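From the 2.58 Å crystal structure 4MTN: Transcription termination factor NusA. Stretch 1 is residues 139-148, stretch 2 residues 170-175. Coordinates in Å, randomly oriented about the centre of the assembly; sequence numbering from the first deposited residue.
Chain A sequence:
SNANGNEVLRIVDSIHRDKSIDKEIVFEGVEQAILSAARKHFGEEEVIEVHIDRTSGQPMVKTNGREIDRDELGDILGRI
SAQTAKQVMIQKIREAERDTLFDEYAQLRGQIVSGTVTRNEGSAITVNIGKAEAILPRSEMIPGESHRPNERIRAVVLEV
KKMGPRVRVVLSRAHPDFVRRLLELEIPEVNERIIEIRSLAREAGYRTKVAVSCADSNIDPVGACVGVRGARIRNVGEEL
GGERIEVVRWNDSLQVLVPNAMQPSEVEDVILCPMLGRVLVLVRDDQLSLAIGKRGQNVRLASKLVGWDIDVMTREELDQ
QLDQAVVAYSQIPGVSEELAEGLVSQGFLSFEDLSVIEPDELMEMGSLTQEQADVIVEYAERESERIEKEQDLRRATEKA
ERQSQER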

# COMPACT_ATOMS: atom_id res chain seq x y z
N SER A 139 11.62 -0.99 3.86
CA SER A 139 10.36 -1.72 3.73
C SER A 139 9.82 -1.72 2.31
O SER A 139 9.12 -2.65 1.90
N GLU A 140 10.14 -0.68 1.56
CA GLU A 140 9.65 -0.53 0.19
C GLU A 140 10.63 -1.02 -0.86
O GLU A 140 10.41 -0.86 -2.06
N MSE A 141 11.73 -1.62 -0.41
CA MSE A 141 12.78 -2.11 -1.31
C MSE A 141 12.60 -3.57 -1.68
O MSE A 141 12.13 -4.38 -0.88
N ILE A 142 12.98 -3.91 -2.91
CA ILE A 142 13.08 -5.30 -3.33
C ILE A 142 14.37 -5.90 -2.77
O ILE A 142 15.46 -5.42 -3.08
N PRO A 143 14.25 -6.95 -1.95
CA PRO A 143 15.35 -7.57 -1.21
C PRO A 143 16.56 -7.95 -2.07
O PRO A 143 16.41 -8.52 -3.15
N GLY A 144 17.75 -7.61 -1.58
CA GLY A 144 18.99 -8.03 -2.21
C GLY A 144 19.42 -7.22 -3.42
O GLY A 144 20.46 -7.50 -4.02
N GLU A 145 18.63 -6.22 -3.80
CA GLU A 145 18.93 -5.42 -4.98
C GLU A 145 20.09 -4.46 -4.73
O GLU A 145 20.28 -3.97 -3.62
N SER A 146 20.85 -4.19 -5.79
CA SER A 146 21.99 -3.29 -5.71
C SER A 146 21.70 -1.96 -6.40
O SER A 146 21.40 -1.91 -7.59
N HIS A 147 21.80 -0.88 -5.63
CA HIS A 147 21.61 0.46 -6.18
C HIS A 147 22.75 1.37 -5.72
O HIS A 147 22.90 1.64 -4.53
N ARG A 148 23.54 1.85 -6.68
CA ARG A 148 24.75 2.60 -6.39
C ARG A 148 24.61 4.04 -6.85
O ARG A 148 23.82 4.32 -7.75
N VAL A 170 8.14 9.64 -0.82
CA VAL A 170 8.50 8.26 -0.52
C VAL A 170 8.20 7.35 -1.71
O VAL A 170 7.07 7.34 -2.22
N LEU A 171 9.19 6.59 -2.15
CA LEU A 171 8.98 5.68 -3.27
C LEU A 171 8.83 4.24 -2.82
O LEU A 171 9.05 3.92 -1.64
N SER A 172 8.47 3.36 -3.74
CA SER A 172 8.47 1.92 -3.49
C SER A 172 8.76 1.12 -4.75
O SER A 172 8.18 1.40 -5.80
N ARG A 173 9.66 0.15 -4.67
CA ARG A 173 9.75 -0.86 -5.72
C ARG A 173 9.04 -2.14 -5.29
O ARG A 173 8.89 -3.07 -6.08
N ALA A 174 8.60 -2.18 -4.04
CA ALA A 174 7.99 -3.37 -3.47
C ALA A 174 6.46 -3.36 -3.55
O ALA A 174 5.81 -4.37 -3.27
N HIS A 175 5.90 -2.22 -3.93
CA HIS A 175 4.44 -2.07 -3.97
C HIS A 175 3.86 -2.78 -5.18
O HIS A 175 4.47 -2.80 -6.25

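A salt bridge joins Glu145 to Arg173. Arg173 NH2 donates to Glu145 OE2 at 2.7 Å. A weak second bond runs from Arg173 NE to Glu145 OE1 at 3.2 Å. Glu145 OE2 lies at the edge of the guanidinium, near its plane. Glu145 points toward stretch 2, with chi1 m and chi2 t. Arg173 leaves its backbone sideways, but its end comes nearer; chi1 is m, chi2 lies off the wells at -133°, and chi3 is m. Its NH1 and NH2 also bond elsewhere in the structure.

His147 supports this pair. Its chi1 is m, and NE2 donates to Glu145 OE1 at 2.8 Å. The same NE2 lies over one face of the guanidinium, 4.2 Å from Arg173 NE.

Glu140 anchors the other polar site. It points toward stretch 2 with chi1 and chi2 both m, which curls the carboxylate back to Ser172. Ser172 OG, on a t rotamer, donates to Glu140 OE1 at 2.6 Å. Ser172 OG also accepts a weak bond from Ala174 N at 3.1 Å. The backbone reinforces the contact: Glu140 O accepts from Arg173 N at 2.9 Å and, weakly, from Ala174 N at 3.0 Å.

Packing fills in around these bonds. Glu140 CB rests 3.4 Å from Leu171 O. Ile142 starts sideways, but its m, t rotamer brings its end nearer. Its CG1 lies 3.4 Å from Arg173 O and 3.8 Å from Arg173 CB. Ala174 points toward stretch 1, where its CB is 4.0 Å from Met141 O and 4.1 Å from Ser139 O. The CA-to-CB bond of the selenomethionine Met141 points away from stretch 2. Leu171 starts sideways and its end leads away.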

# COMPACT_ATOMS: atom_id res chain seq x y z
CB SER A 139 9.32 -1.13 4.68
OG SER A 139 9.20 0.27 4.51
CB GLU A 140 9.29 0.94 -0.07
CG GLU A 140 8.22 1.47 0.87
CD GLU A 140 7.03 0.53 1.01
OE1 GLU A 140 6.52 0.05 -0.03
OE2 GLU A 140 6.61 0.26 2.16
CB MSE A 141 14.16 -1.92 -0.67
CG MSE A 141 14.67 -0.49 -0.68
SE MSE A 141 16.42 -0.37 0.16
CE MSE A 141 17.39 -1.59 -1.01
CB ILE A 142 13.05 -5.44 -4.86
CG1 ILE A 142 11.77 -4.83 -5.43
CG2 ILE A 142 13.18 -6.90 -5.26
CD1 ILE A 142 11.66 -4.92 -6.94
CB PRO A 143 14.71 -8.83 -0.62
CG PRO A 143 13.28 -8.48 -0.48
CD PRO A 143 12.96 -7.61 -1.66
CB GLU A 145 17.70 -4.64 -5.44
CG GLU A 145 16.75 -5.45 -6.30
CD GLU A 145 15.76 -4.58 -7.04
OE1 GLU A 145 15.62 -3.39 -6.67
OE2 GLU A 145 15.12 -5.07 -8.00
CB SER A 146 23.23 -3.94 -6.34
OG SER A 146 24.31 -3.02 -6.40
CB HIS A 147 20.26 1.03 -5.77
CG HIS A 147 19.10 0.18 -6.19
ND1 HIS A 147 18.67 0.10 -7.50
CD2 HIS A 147 18.28 -0.63 -5.48
CE1 HIS A 147 17.64 -0.72 -7.58
NE2 HIS A 147 17.38 -1.17 -6.36
CB ARG A 148 25.95 1.93 -7.05
CG ARG A 148 25.99 0.42 -6.89
CD ARG A 148 27.23 -0.19 -7.51
NE ARG A 148 28.44 0.16 -6.77
CZ ARG A 148 28.92 -0.53 -5.74
NH1 ARG A 148 28.28 -1.61 -5.31
NH2 ARG A 148 30.02 -0.13 -5.12
CB VAL A 170 7.75 7.74 0.72
CG1 VAL A 170 8.13 6.30 1.01
CG2 VAL A 170 8.02 8.63 1.92
CB LEU A 171 10.14 5.80 -4.26
CG LEU A 171 10.62 7.22 -4.59
CD1 LEU A 171 11.92 7.18 -5.36
CD2 LEU A 171 9.55 7.98 -5.37
CB SER A 172 7.12 1.49 -2.90
OG SER A 172 7.11 0.11 -2.60
CB ARG A 173 11.21 -1.15 -6.08
CG ARG A 173 12.09 0.08 -6.14
CD ARG A 173 12.95 0.08 -7.40
NE ARG A 173 13.45 -1.25 -7.74
CZ ARG A 173 13.79 -1.62 -8.97
NH1 ARG A 173 13.68 -0.76 -9.97
NH2 ARG A 173 14.23 -2.85 -9.19
CB ALA A 174 8.42 -3.55 -2.03
CB HIS A 175 4.06 -0.59 -3.99
CG HIS A 175 2.65 -0.32 -3.56
ND1 HIS A 175 1.58 -0.43 -4.42
CD2 HIS A 175 2.13 0.05 -2.36
CE1 HIS A 175 0.46 -0.15 -3.77
NE2 HIS A 175 0.77 0.15 -2.52